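Local coordinates for glutamate receptor 1 (Adineta vaga, PDB 4IO2), which binds glutamate in a two-lobed extracellular domain and probably uses that binding to gate the ion channel of a rotifer glutamate receptor, at residues A3-I8 with D50-V55; F20-N25 with K36-V41; Y79-G84 with I209-E214; D104-I109 with M179-A184; I133-G138 with R154-L159. One frame throughout, in Å; residues are numbered along the deposited sequence.

Contact 1: A3-I8 with D50-V55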
# COMPACT_ATOMS: atom_id res chain seq x y z
N ALA A 3 24.60 0.02 0.88
CA ALA A 3 25.34 -1.20 0.62
C ALA A 3 24.37 -2.29 0.24
O ALA A 3 23.16 -2.24 0.58
CB ALA A 3 26.13 -1.63 1.85
N ARG A 4 24.89 -3.31 -0.43
CA ARG A 4 24.14 -4.53 -0.74
C ARG A 4 24.22 -5.57 0.38
O ARG A 4 25.21 -5.63 1.12
CB ARG A 4 24.68 -5.16 -2.03
CG ARG A 4 24.59 -4.27 -3.27
CD ARG A 4 23.19 -4.26 -3.87
NE ARG A 4 23.19 -3.55 -5.16
CZ ARG A 4 23.45 -4.12 -6.33
NH1 ARG A 4 23.72 -5.42 -6.41
NH2 ARG A 4 23.43 -3.38 -7.45
N LEU A 5 23.18 -6.39 0.49
CA LEU A 5 23.09 -7.41 1.53
C LEU A 5 23.83 -8.72 1.19
O LEU A 5 23.94 -9.59 2.01
CB LEU A 5 21.63 -7.67 1.88
CG LEU A 5 21.05 -6.62 2.84
CD1 LEU A 5 19.53 -6.71 2.94
CD2 LEU A 5 21.67 -6.86 4.23
N LYS A 6 24.38 -8.85 -0.03
CA LYS A 6 25.07 -10.09 -0.41
C LYS A 6 26.19 -10.47 0.56
O LYS A 6 27.08 -9.67 0.81
CB LYS A 6 25.63 -10.00 -1.81
CG LYS A 6 26.21 -11.34 -2.27
CD LYS A 6 26.58 -11.35 -3.73
CE LYS A 6 27.24 -12.66 -4.09
NZ LYS A 6 27.88 -12.59 -5.43
N GLY A 7 26.12 -11.69 1.08
CA GLY A 7 27.10 -12.21 2.03
C GLY A 7 26.91 -11.76 3.48
O GLY A 7 27.65 -12.22 4.36
N ILE A 8 25.96 -10.87 3.74
CA ILE A 8 25.77 -10.33 5.08
C ILE A 8 24.79 -11.20 5.83
O ILE A 8 23.79 -11.64 5.25
CB ILE A 8 25.17 -8.89 4.99
CG1 ILE A 8 26.11 -7.96 4.19
CG2 ILE A 8 24.80 -8.35 6.35
CD1 ILE A 8 27.49 -7.81 4.79
N ASP A 50 17.41 -15.78 -1.91
CA ASP A 50 17.90 -16.25 -3.22
C ASP A 50 18.26 -15.09 -4.12
O ASP A 50 19.25 -15.17 -4.84
CB ASP A 50 16.86 -17.12 -3.91
CG ASP A 50 16.67 -18.47 -3.22
OD1 ASP A 50 17.45 -18.79 -2.29
OD2 ASP A 50 15.74 -19.23 -3.62
N LYS A 51 17.49 -14.01 -4.09
CA LYS A 51 17.77 -12.86 -4.95
C LYS A 51 18.88 -11.95 -4.42
O LYS A 51 19.64 -11.38 -5.19
CB LYS A 51 16.50 -12.00 -5.13
CG LYS A 51 15.42 -12.64 -5.98
CD LYS A 51 14.23 -11.71 -6.17
CE LYS A 51 14.49 -10.67 -7.26
NZ LYS A 51 13.34 -10.58 -8.21
N MET A 52 19.00 -11.85 -3.10
CA MET A 52 19.88 -10.86 -2.48
C MET A 52 21.16 -11.44 -1.92
O MET A 52 22.15 -10.72 -1.74
CB MET A 52 19.12 -10.14 -1.37
CG MET A 52 17.88 -9.39 -1.90
SD MET A 52 16.92 -8.66 -0.58
CE MET A 52 18.07 -7.36 -0.23
N GLY A 53 21.16 -12.73 -1.62
CA GLY A 53 22.37 -13.42 -1.19
C GLY A 53 22.82 -13.18 0.23
O GLY A 53 23.95 -13.49 0.58
N PHE A 54 21.94 -12.68 1.09
CA PHE A 54 22.24 -12.58 2.52
C PHE A 54 22.20 -13.97 3.16
O PHE A 54 21.69 -14.93 2.57
CB PHE A 54 21.30 -11.59 3.27
CG PHE A 54 19.83 -11.90 3.16
CD1 PHE A 54 19.23 -12.87 3.95
CD2 PHE A 54 19.05 -11.15 2.32
CE1 PHE A 54 17.87 -13.11 3.86
CE2 PHE A 54 17.69 -11.41 2.20
CZ PHE A 54 17.10 -12.39 2.98
N VAL A 55 22.71 -14.06 4.38
CA VAL A 55 22.59 -15.28 5.17
C VAL A 55 21.47 -15.02 6.20
O VAL A 55 21.52 -14.05 6.95
CB VAL A 55 23.92 -15.62 5.85
CG1 VAL A 55 23.78 -16.84 6.74
CG2 VAL A 55 24.99 -15.90 4.76
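Two backbone hydrogen bonds pin the loop 3-8 to the chain leaving helix 40-52 for strand 55-60. Gly7 N gives a nearly straight bond to Gly53 O (2.9 Å, 171° at the hydrogen), and Val55 N reaches Ile8 O at 2.8 Å. Both donors stand above the plane of the carbonyl they use. The loop can offer these groups because Leu5 to Ile8 form a type II turn, closed by Ile8 N on Leu5 O, with Gly7 at positive phi; Gly53, where the chain leaves the helix, also has positive phi. Beside the turn, Leu5 and Met52 run side by side, and the bend at chi3 (73°) lays Met52 CE 3.6 Å from Leu5 CD1. Phe54 holds its ring in the crowded position between its own N and carbonyl carbon (chi1 57°), with its CB 3.2 Å from Ile8 O. Asp220 of helix 218-230 takes up Leu5 N. Two main-chain bonds thus fix the turn, with Leu5, Met52 and Phe54 packed next to it.

Contact 2: F20-N25 with K36-V41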
# COMPACT_ATOMS: atom_id res chain seq x y z
N PHE A 20 1.04 -16.90 8.23
CA PHE A 20 2.27 -16.15 7.98
C PHE A 20 3.47 -16.89 8.54
O PHE A 20 4.44 -17.16 7.80
CB PHE A 20 2.17 -14.75 8.58
CG PHE A 20 1.40 -13.76 7.71
CD1 PHE A 20 1.92 -13.36 6.49
CD2 PHE A 20 0.16 -13.29 8.08
CE1 PHE A 20 1.24 -12.44 5.69
CE2 PHE A 20 -0.55 -12.37 7.30
CZ PHE A 20 -0.00 -11.96 6.10
N THR A 21 3.43 -17.19 9.85
CA THR A 21 4.49 -17.88 10.54
C THR A 21 3.83 -18.92 11.42
O THR A 21 3.17 -18.60 12.40
CB THR A 21 5.39 -16.90 11.36
OG1 THR A 21 6.06 -16.05 10.43
CG2 THR A 21 6.41 -17.65 12.20
N ILE A 22 4.02 -20.17 11.01
CA ILE A 22 3.37 -21.31 11.63
C ILE A 22 4.42 -22.09 12.41
O ILE A 22 5.43 -22.47 11.85
CB ILE A 22 2.80 -22.24 10.56
CG1 ILE A 22 1.81 -21.48 9.65
CG2 ILE A 22 2.11 -23.44 11.22
CD1 ILE A 22 1.50 -22.21 8.32
N VAL A 23 4.19 -22.28 13.70
CA VAL A 23 5.16 -22.88 14.61
C VAL A 23 4.70 -24.30 14.94
O VAL A 23 3.58 -24.48 15.43
CB VAL A 23 5.28 -22.01 15.89
CG1 VAL A 23 6.25 -22.64 16.91
CG2 VAL A 23 5.69 -20.59 15.51
N ALA A 24 5.55 -25.28 14.68
CA ALA A 24 5.29 -26.66 15.07
C ALA A 24 6.39 -27.21 15.98
O ALA A 24 7.57 -26.95 15.76
CB ALA A 24 5.22 -27.53 13.81
N ASN A 25 6.00 -28.00 16.98
CA ASN A 25 6.95 -28.74 17.80
C ASN A 25 7.14 -30.16 17.25
O ASN A 25 6.15 -30.84 16.93
CB ASN A 25 6.46 -28.86 19.24
CG ASN A 25 7.58 -29.23 20.21
OD1 ASN A 25 8.70 -29.53 19.80
ND2 ASN A 25 7.28 -29.21 21.51
N LYS A 36 9.81 -26.21 14.29
CA LYS A 36 9.84 -26.02 12.85
C LYS A 36 8.94 -24.88 12.47
O LYS A 36 7.83 -24.75 13.01
CB LYS A 36 9.37 -27.26 12.10
CG LYS A 36 10.33 -28.43 12.11
CD LYS A 36 9.66 -29.61 11.42
CE LYS A 36 10.46 -30.84 11.57
NZ LYS A 36 11.77 -30.57 11.02
N LEU A 37 9.42 -24.04 11.58
CA LEU A 37 8.67 -22.88 11.09
C LEU A 37 8.37 -23.02 9.60
O LEU A 37 9.24 -23.39 8.82
CB LEU A 37 9.48 -21.61 11.24
CG LEU A 37 10.02 -21.29 12.62
CD1 LEU A 37 10.79 -19.97 12.56
CD2 LEU A 37 8.87 -21.24 13.63
N THR A 38 7.13 -22.73 9.24
CA THR A 38 6.67 -22.71 7.86
C THR A 38 5.73 -21.51 7.69
O THR A 38 5.33 -20.88 8.68
CB THR A 38 5.91 -24.00 7.47
OG1 THR A 38 4.79 -24.19 8.35
CG2 THR A 38 6.84 -25.23 7.55
N GLY A 39 5.39 -21.18 6.46
CA GLY A 39 4.38 -20.20 6.17
C GLY A 39 4.83 -19.18 5.15
O GLY A 39 5.95 -19.23 4.61
N TYR A 40 3.92 -18.25 4.83
CA TYR A 40 4.19 -17.16 3.91
C TYR A 40 5.51 -16.45 4.23
O TYR A 40 6.29 -16.17 3.32
CB TYR A 40 3.00 -16.18 3.98
CG TYR A 40 3.11 -14.89 3.19
CD1 TYR A 40 3.99 -13.88 3.56
CD2 TYR A 40 2.33 -14.68 2.07
CE1 TYR A 40 4.03 -12.70 2.88
CE2 TYR A 40 2.41 -13.51 1.36
CZ TYR A 40 3.27 -12.51 1.78
OH TYR A 40 3.36 -11.33 1.08
N VAL A 41 5.74 -16.13 5.50
CA VAL A 41 6.94 -15.38 5.87
C VAL A 41 8.20 -16.17 5.56
O VAL A 41 9.19 -15.61 5.08
CB VAL A 41 6.89 -14.99 7.37
CG1 VAL A 41 8.23 -14.55 7.93
CG2 VAL A 41 5.80 -13.94 7.55
O HOH W 1 5.34 -25.34 10.84
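Phe20 drives the edge of its ring into a face of Tyr40, a T-shaped pair with centroids 5.2 Å apart and planes at 76°. The two side chains run alongside each other, and Phe20 CE1 sits above the rim of the tyrosine ring, not its middle. Phe20 CB also touches Val41 CG2, while Thr21 OG1 lies against Val41 CB at 3.3 Å. Helix 233-242 extends this apolar group, since Phe242 makes another edge-to-face pair with Phe20. Farther along the hairpin, Val23 CG2 and Leu37 CD2 meet at 3.8 Å on one face of the two-stranded antiparallel sheet, and the side chains of Ile22 and Thr38 cross obliquely on the other. Ile22 with Thr38 and Ala24 with Lys36 are hydrogen-bonded pairs, each joined by two backbone bonds. A water donates to Ile22 O (3.0 Å) and also bonds Thr38 OG1. Beyond the strands Gly39 occupies the N-cap position of helix 40-52, its CA 3.4 Å from Phe20 O. That carbonyl receives Val41 N in its plane, on a lone pair, at 2.8 Å. One oxygen of the bulged chain around Phe20 and Thr21 therefore grips the first turn of the helix, so the aromatic pair and the helix start are set together, close to glutamate-binding Asp85.

Contact 3: Y79-G84 with I209-E214; sequences YDIAIG and IVTPKE
Ala82 and Val210 form a single antiparallel bridge, a hydrogen-bonded pair that adds the end of strand 200-211 to edge strand 81-82 of the parallel sheet with 9-14 and 55-60, in one lobe of the ligand-binding domain. Ala82 N donates to Val210 O at 3.0 Å, on a lone pair; Val210 N returns a bond of 2.9 Å to Ala82 O. Ile209 CG2, anti to its own backbone N, fits between two isoleucines of the partner, 4.0 Å from Ile81 CB and 3.9 Å from Ile83 CG1. Both lie alongside Ile209, pointing the same way. Ile81 has CG1 in the crowded position (chi1 62°), which leaves CG2 beside the backbone N and facing Thr211 CG2. Ala82 CB meets Val210 CB at 4.1 Å. Pro212 CD lies 3.2 Å from Asp80 O.

In the second shell, strand 9-14 holds 79-84 from its other edge through backbone hydrogen bonds with Arg11 and Gly13, and Arg11 forms a salt bridge with Asp80. Leu74 of helix 67-75 packs on both Ala82 and Val210. The buried Asp80 O has no hydrogen-bonding partner in the model. The joint rests on one pair of bonds and close-fitting branched side chains.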
# COMPACT_ATOMS: atom_id res chain seq x y z
N TYR A 79 17.28 -7.60 16.75
CA TYR A 79 17.16 -8.16 15.40
C TYR A 79 17.70 -7.10 14.43
O TYR A 79 17.77 -5.92 14.76
CB TYR A 79 15.69 -8.45 15.04
CG TYR A 79 14.95 -9.30 16.06
CD1 TYR A 79 15.21 -10.67 16.20
CD2 TYR A 79 14.02 -8.74 16.91
CE1 TYR A 79 14.53 -11.44 17.13
CE2 TYR A 79 13.33 -9.51 17.85
CZ TYR A 79 13.60 -10.85 17.97
OH TYR A 79 12.89 -11.57 18.91
N ASP A 80 18.02 -7.53 13.22
CA ASP A 80 18.35 -6.61 12.12
C ASP A 80 17.14 -6.17 11.33
O ASP A 80 17.03 -5.00 11.00
CB ASP A 80 19.41 -7.22 11.20
CG ASP A 80 20.68 -7.54 11.95
OD1 ASP A 80 21.20 -6.64 12.67
OD2 ASP A 80 21.16 -8.68 11.87
N ILE A 81 16.28 -7.11 11.01
CA ILE A 81 14.98 -6.80 10.42
C ILE A 81 13.93 -7.67 11.10
O ILE A 81 14.27 -8.66 11.76
CB ILE A 81 14.92 -7.00 8.88
CG1 ILE A 81 15.17 -8.46 8.50
CG2 ILE A 81 15.93 -6.08 8.21
CD1 ILE A 81 14.99 -8.76 6.98
N ALA A 82 12.67 -7.32 10.93
CA ALA A 82 11.56 -8.18 11.38
C ALA A 82 10.51 -8.27 10.26
O ALA A 82 10.13 -7.28 9.65
CB ALA A 82 10.93 -7.67 12.69
N ILE A 83 10.10 -9.50 9.98
CA ILE A 83 9.19 -9.80 8.90
C ILE A 83 7.97 -10.50 9.42
O ILE A 83 8.08 -11.53 10.11
CB ILE A 83 9.83 -10.67 7.79
CG1 ILE A 83 11.11 -10.03 7.23
CG2 ILE A 83 8.83 -10.86 6.68
CD1 ILE A 83 11.84 -10.91 6.21
N GLY A 84 6.80 -9.96 9.10
CA GLY A 84 5.56 -10.57 9.50
C GLY A 84 4.38 -9.72 9.09
O GLY A 84 4.45 -8.81 8.24
N ILE A 209 8.26 -4.62 6.16
CA ILE A 209 9.39 -5.19 6.89
C ILE A 209 9.99 -4.10 7.78
O ILE A 209 10.25 -3.01 7.32
CB ILE A 209 10.43 -5.79 5.92
CG1 ILE A 209 9.77 -6.97 5.20
CG2 ILE A 209 11.67 -6.23 6.69
CD1 ILE A 209 10.69 -7.65 4.18
N VAL A 210 10.17 -4.39 9.06
CA VAL A 210 10.73 -3.45 10.00
C VAL A 210 12.23 -3.44 9.85
O VAL A 210 12.86 -4.50 9.84
CB VAL A 210 10.37 -3.83 11.45
CG1 VAL A 210 10.87 -2.76 12.40
CG2 VAL A 210 8.89 -4.04 11.63
N THR A 211 12.82 -2.26 9.78
CA THR A 211 14.27 -2.09 9.71
C THR A 211 14.69 -0.97 10.66
O THR A 211 13.87 -0.16 11.07
CB THR A 211 14.77 -1.75 8.28
OG1 THR A 211 14.55 -0.38 7.98
CG2 THR A 211 14.10 -2.58 7.21
N PRO A 212 15.98 -0.86 10.92
CA PRO A 212 16.42 0.31 11.67
C PRO A 212 16.15 1.59 10.90
O PRO A 212 16.14 1.55 9.67
CB PRO A 212 17.94 0.08 11.82
CG PRO A 212 18.09 -1.41 11.71
CD PRO A 212 17.07 -1.82 10.68
N LYS A 213 16.02 2.71 11.60
CA LYS A 213 16.00 3.98 10.91
C LYS A 213 17.34 4.23 10.23
O LYS A 213 18.38 3.78 10.71
CB LYS A 213 15.69 5.10 11.91
CG LYS A 213 14.24 5.04 12.39
CD LYS A 213 13.89 6.30 13.14
CE LYS A 213 14.53 6.35 14.49
NZ LYS A 213 14.11 7.61 15.20
N GLU A 214 17.29 4.91 9.10
CA GLU A 214 18.51 5.29 8.37
C GLU A 214 19.41 4.09 8.03
O GLU A 214 20.62 4.17 8.14
CB GLU A 214 19.28 6.39 9.12
CG GLU A 214 18.44 7.64 9.27
CD GLU A 214 19.06 8.68 10.14
OE1 GLU A 214 20.31 8.77 10.14
OE2 GLU A 214 18.29 9.41 10.81

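Contact 4: D104-I109 with M179-A184; sequences DNSMRI and MDIGTA. With GLU (glutamic acid), chain E.
Asn105 meets the carboxylate of Asp180 from above its plane: Asn105 ND2 lies 3.0 Å from Asp180 OD1 and 76° out of that plane, although Asp180 OD1 is nearly in the plane of the amide. The two groups stand almost perpendicular, at 85°. Asn105 gets there with CG anti to its backbone N. Both ends of its amide are held, for ND2 also bonds Ser205 OG and a water bridges Asn105 OD1 to Gly182 N. While Asp180 OD1 takes the Asn105 amide, Asp180 OD2 accepts from the amino N of the bound glutamate at 2.8 Å. Asp180 N donates to ligand OE2 at 3.1 Å in an almost straight bond (177°). The side chain of Asp180 thus takes the amine and its main-chain N-H the side-chain carboxylate of glutamate, and the charge of Asp180 probably favours a protonated ligand amine.

The backbone behind is firmly paired: Arg108 and Met179 exchange two hydrogen bonds, and Ile181 N bonds Ser106 O at 2.8 Å. Ile181, the first helical residue, crosses Arg108 obliquely, its CD1 3.9 Å from Arg108 CD, while its CG2 reaches Ser106 OG. Strand 177-180, held by strand 103-112, turning at Asp180 into helix 181-190, presents an acidic residue to the ligand amine, as in the amino-acid pocket of ionotropic glutamate receptor ligand-binding domains.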
# COMPACT_ATOMS: atom_id res chain seq x y z
N ASP A 104 -1.19 -5.03 1.29
CA ASP A 104 -2.21 -4.18 1.85
C ASP A 104 -2.85 -4.88 3.05
O ASP A 104 -2.64 -6.06 3.31
CB ASP A 104 -3.25 -3.81 0.78
CG ASP A 104 -4.00 -5.01 0.20
OD1 ASP A 104 -4.05 -6.08 0.83
OD2 ASP A 104 -4.56 -4.88 -0.93
N ASN A 105 -3.57 -4.11 3.83
CA ASN A 105 -4.22 -4.61 5.03
C ASN A 105 -5.37 -3.72 5.37
O ASN A 105 -5.45 -2.56 4.94
CB ASN A 105 -3.22 -4.65 6.22
CG ASN A 105 -3.82 -5.28 7.46
OD1 ASN A 105 -4.30 -6.41 7.43
ND2 ASN A 105 -3.80 -4.55 8.58
N SER A 106 -6.25 -4.28 6.18
CA SER A 106 -7.34 -3.55 6.82
C SER A 106 -7.83 -4.48 7.94
O SER A 106 -7.37 -5.63 8.07
CB SER A 106 -8.46 -3.24 5.84
OG SER A 106 -8.95 -4.46 5.30
N MET A 107 -8.69 -3.96 8.80
CA MET A 107 -9.22 -4.74 9.91
C MET A 107 -10.69 -5.02 9.73
O MET A 107 -11.38 -4.30 9.00
CB MET A 107 -8.99 -4.07 11.29
CG MET A 107 -7.53 -3.89 11.61
SD MET A 107 -7.28 -3.34 13.32
CE MET A 107 -7.64 -1.61 13.20
N ARG A 108 -11.12 -6.11 10.35
CA ARG A 108 -12.52 -6.47 10.44
C ARG A 108 -12.94 -6.71 11.86
O ARG A 108 -12.12 -6.93 12.72
CB ARG A 108 -12.86 -7.67 9.56
CG ARG A 108 -12.67 -7.28 8.06
CD ARG A 108 -13.56 -7.92 7.09
NE ARG A 108 -14.96 -7.71 7.38
CZ ARG A 108 -15.88 -8.50 6.87
NH1 ARG A 108 -15.48 -9.53 6.10
NH2 ARG A 108 -17.15 -8.30 7.17
N ILE A 109 -14.24 -6.59 12.09
CA ILE A 109 -14.81 -6.97 13.35
C ILE A 109 -15.05 -8.49 13.41
O ILE A 109 -15.69 -9.05 12.52
CB ILE A 109 -16.13 -6.23 13.57
CG1 ILE A 109 -15.90 -4.70 13.58
CG2 ILE A 109 -16.77 -6.71 14.89
CD1 ILE A 109 -17.16 -3.85 13.45
N MET A 179 -9.50 -7.66 14.14
CA MET A 179 -8.45 -8.54 13.61
C MET A 179 -8.16 -8.17 12.17
O MET A 179 -9.04 -7.81 11.42
CB MET A 179 -8.89 -9.99 13.74
CG MET A 179 -7.82 -10.97 13.39
SD MET A 179 -8.39 -12.68 13.76
CE MET A 179 -6.88 -13.60 13.35
N ASP A 180 -6.88 -8.19 11.80
CA ASP A 180 -6.49 -7.98 10.42
C ASP A 180 -7.26 -8.92 9.50
O ASP A 180 -7.47 -10.09 9.81
CB ASP A 180 -5.03 -8.28 10.21
CG ASP A 180 -4.09 -7.28 10.86
OD1 ASP A 180 -4.49 -6.10 11.11
OD2 ASP A 180 -2.92 -7.71 11.04
N ILE A 181 -7.61 -8.42 8.32
CA ILE A 181 -8.51 -9.17 7.45
C ILE A 181 -7.92 -10.47 6.93
O ILE A 181 -8.65 -11.47 6.81
CB ILE A 181 -8.98 -8.27 6.26
CG1 ILE A 181 -10.09 -8.94 5.46
CG2 ILE A 181 -7.80 -7.83 5.35
CD1 ILE A 181 -10.72 -7.98 4.43
N GLY A 182 -6.66 -10.51 6.55
CA GLY A 182 -6.14 -11.74 5.97
C GLY A 182 -6.11 -12.93 6.91
O GLY A 182 -6.61 -13.99 6.59
N THR A 183 -5.56 -12.72 8.10
CA THR A 183 -5.58 -13.78 9.10
C THR A 183 -7.00 -14.01 9.68
O THR A 183 -7.33 -15.15 10.05
CB THR A 183 -4.56 -13.49 10.24
OG1 THR A 183 -4.77 -12.16 10.77
CG2 THR A 183 -3.12 -13.67 9.73
N ALA A 184 -7.84 -12.97 9.76
CA ALA A 184 -9.21 -13.14 10.28
C ALA A 184 -9.98 -14.07 9.33
O ALA A 184 -10.69 -14.97 9.78
CB ALA A 184 -9.93 -11.79 10.35
N GLU E . -0.85 -6.35 12.24
CA GLU E . -1.13 -6.07 13.65
C GLU E . -0.05 -5.16 14.24
O GLU E . 1.02 -5.00 13.60
CB GLU E . -1.24 -7.34 14.50
CG GLU E . -2.28 -8.36 14.06
CD GLU E . -3.74 -7.95 14.25
OE1 GLU E . -3.98 -6.91 14.86
OE2 GLU E . -4.64 -8.73 13.85
OXT GLU E . -0.27 -4.60 15.33
O HOH W 2 -4.34 -8.69 6.11

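Contact 5: I133-G138 with R154-L159; sequences IGIRIG and RNFYPL. With GLU (glutamic acid), chain E.
Strands 134-136 and 157-159 are the parallel arms of a beta-alpha-beta unit, connected through helix 140-148. Four backbone hydrogen bonds lace them, running from Tyr157 N on Ile133 O to Ile137 N on Leu159 O, and a water donates to both Ile137 O and Leu159 O beyond the last rung.

Packing on the two faces differs in shape. On one, Phe156 is the large bump, its ring turned into the crowded position (chi1 53°) and laid against the neighbouring strand. Ile135 CB presses over one face of that ring, 3.9 Å from its centroid and offset toward the rim, a CH-pi contact. Ile137 folds its CD1 to the ring edge instead, in plane and 3.5 Å from Phe156 CE1. Isoleucine branches thus hold the ring over a face and at its edge, while Tyr145 of helix 140-148 adds an edge-to-face partner.

On the opposite face Gly134 supplies the hollow. Leu159 CD1 lies over its main chain, 3.5 Å from Gly134 C, in the space left by the absence of a side chain at Gly134. Beside it Leu159 CB touches Arg136 CG at 3.9 Å, flanking the stem of an arginine whose head enters the ligand pocket. There the bend at chi3 (-73°) carries the guanidinium edge-on to the bound glutamate, and Arg136 NH2 donates to ligand OE2 at 2.8 Å.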
# COMPACT_ATOMS: atom_id res chain seq x y z
N ILE A 133 -15.98 -4.95 24.29
CA ILE A 133 -15.07 -4.92 23.15
C ILE A 133 -13.65 -5.37 23.57
O ILE A 133 -13.00 -4.68 24.32
CB ILE A 133 -15.05 -3.49 22.56
CG1 ILE A 133 -16.48 -3.01 22.23
CG2 ILE A 133 -14.12 -3.43 21.32
CD1 ILE A 133 -16.55 -1.55 21.96
N GLY A 134 -13.19 -6.55 23.12
CA GLY A 134 -11.86 -7.05 23.47
C GLY A 134 -10.81 -6.54 22.48
O GLY A 134 -11.06 -6.50 21.28
N ILE A 135 -9.69 -6.07 23.01
CA ILE A 135 -8.60 -5.58 22.19
C ILE A 135 -7.27 -6.18 22.64
O ILE A 135 -6.92 -6.12 23.79
CB ILE A 135 -8.53 -4.03 22.23
CG1 ILE A 135 -9.80 -3.35 21.65
CG2 ILE A 135 -7.23 -3.53 21.52
CD1 ILE A 135 -9.98 -3.40 20.18
N ARG A 136 -6.53 -6.76 21.70
CA ARG A 136 -5.17 -7.24 21.97
C ARG A 136 -4.19 -6.08 22.16
O ARG A 136 -3.96 -5.25 21.27
CB ARG A 136 -4.70 -8.17 20.85
CG ARG A 136 -5.42 -9.49 20.82
CD ARG A 136 -5.11 -10.25 19.54
NE ARG A 136 -5.79 -9.62 18.40
CZ ARG A 136 -5.40 -9.62 17.15
NH1 ARG A 136 -4.23 -10.18 16.82
NH2 ARG A 136 -6.17 -9.09 16.22
N ILE A 137 -3.64 -6.02 23.35
CA ILE A 137 -2.67 -5.00 23.69
C ILE A 137 -1.47 -5.04 22.71
O ILE A 137 -1.01 -6.10 22.32
CB ILE A 137 -2.22 -5.23 25.16
CG1 ILE A 137 -3.37 -5.02 26.17
CG2 ILE A 137 -1.00 -4.41 25.48
CD1 ILE A 137 -3.86 -3.64 26.26
N GLY A 138 -0.98 -3.88 22.32
CA GLY A 138 0.22 -3.79 21.49
C GLY A 138 -0.02 -4.07 20.03
O GLY A 138 0.91 -4.28 19.28
N ARG A 154 -8.64 3.98 28.25
CA ARG A 154 -8.21 2.59 28.14
C ARG A 154 -9.21 1.62 28.81
O ARG A 154 -8.90 0.98 29.82
CB ARG A 154 -6.82 2.45 28.72
CG ARG A 154 -5.81 3.39 28.00
CD ARG A 154 -4.41 3.29 28.61
NE ARG A 154 -3.52 4.31 28.08
CZ ARG A 154 -2.83 4.16 26.97
NH1 ARG A 154 -2.90 3.01 26.31
NH2 ARG A 154 -2.05 5.14 26.52
N ASN A 155 -10.39 1.53 28.20
CA ASN A 155 -11.55 0.91 28.81
C ASN A 155 -12.11 -0.25 27.97
O ASN A 155 -13.21 -0.73 28.19
CB ASN A 155 -12.64 1.93 29.11
CG ASN A 155 -13.14 2.63 27.87
OD1 ASN A 155 -12.83 2.23 26.74
ND2 ASN A 155 -13.90 3.68 28.06
N PHE A 156 -11.34 -0.72 26.99
CA PHE A 156 -11.66 -1.99 26.33
C PHE A 156 -11.36 -3.15 27.28
O PHE A 156 -10.70 -2.95 28.25
CB PHE A 156 -10.84 -2.14 25.07
CG PHE A 156 -9.36 -1.98 25.26
CD1 PHE A 156 -8.59 -3.05 25.63
CD2 PHE A 156 -8.77 -0.79 24.99
CE1 PHE A 156 -7.19 -2.91 25.71
CE2 PHE A 156 -7.38 -0.64 25.11
CZ PHE A 156 -6.61 -1.67 25.50
N TYR A 157 -11.83 -4.37 26.95
CA TYR A 157 -11.39 -5.59 27.65
C TYR A 157 -10.02 -6.03 27.10
O TYR A 157 -9.91 -6.30 25.91
CB TYR A 157 -12.40 -6.74 27.41
CG TYR A 157 -12.12 -7.97 28.22
CD1 TYR A 157 -11.33 -8.99 27.72
CD2 TYR A 157 -12.72 -8.17 29.45
CE1 TYR A 157 -11.07 -10.11 28.44
CE2 TYR A 157 -12.45 -9.31 30.20
CZ TYR A 157 -11.66 -10.28 29.68
OH TYR A 157 -11.43 -11.42 30.41
N PRO A 158 -9.00 -6.12 27.98
CA PRO A 158 -7.62 -6.34 27.45
C PRO A 158 -7.36 -7.81 27.11
O PRO A 158 -7.74 -8.71 27.86
CB PRO A 158 -6.74 -5.88 28.60
CG PRO A 158 -7.64 -6.18 29.88
CD PRO A 158 -9.04 -5.84 29.44
N LEU A 159 -6.71 -8.07 25.98
CA LEU A 159 -6.38 -9.44 25.55
C LEU A 159 -4.87 -9.56 25.34
O LEU A 159 -4.25 -8.66 24.75
CB LEU A 159 -7.10 -9.81 24.27
CG LEU A 159 -8.64 -9.68 24.32
CD1 LEU A 159 -9.20 -9.59 22.87
CD2 LEU A 159 -9.23 -10.81 25.15
N GLU E . -0.85 -6.35 12.24
CA GLU E . -1.13 -6.07 13.65
C GLU E . -0.05 -5.16 14.24
O GLU E . 1.02 -5.00 13.60
CB GLU E . -1.24 -7.34 14.50
CG GLU E . -2.28 -8.36 14.06
CD GLU E . -3.74 -7.95 14.25
OE1 GLU E . -3.98 -6.91 14.86
OE2 GLU E . -4.64 -8.73 13.85
OXT GLU E . -0.27 -4.60 15.33
O HOH W 3 -1.71 -8.55 23.35

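How the contacts relate
The five contacts follow the clamshell of the ligand-binding domain. Contacts 1, 2 and 3 build the lobe around parallel strands 9-14, 55-60 and 81-82: contacts 1 and 2 share helix 40-52, centres about 23 Å apart, and Val41 of contact 2 packs on Ile83 and Gly84 of contact 3. Along the chain, contact 2 lies between the segments of contact 1, both close before contact 3 opens, and contact 3 encloses contact 4, which encloses contact 5. Strand 200-211 pairs with strand 103-112 and runs on to contact 3, spanning the lobes. Contacts 4 and 5, centres about 17 Å apart, meet glutamate from the other lobe. Phe20 of contact 2 touches Thr183 of contact 4 beside the pocket.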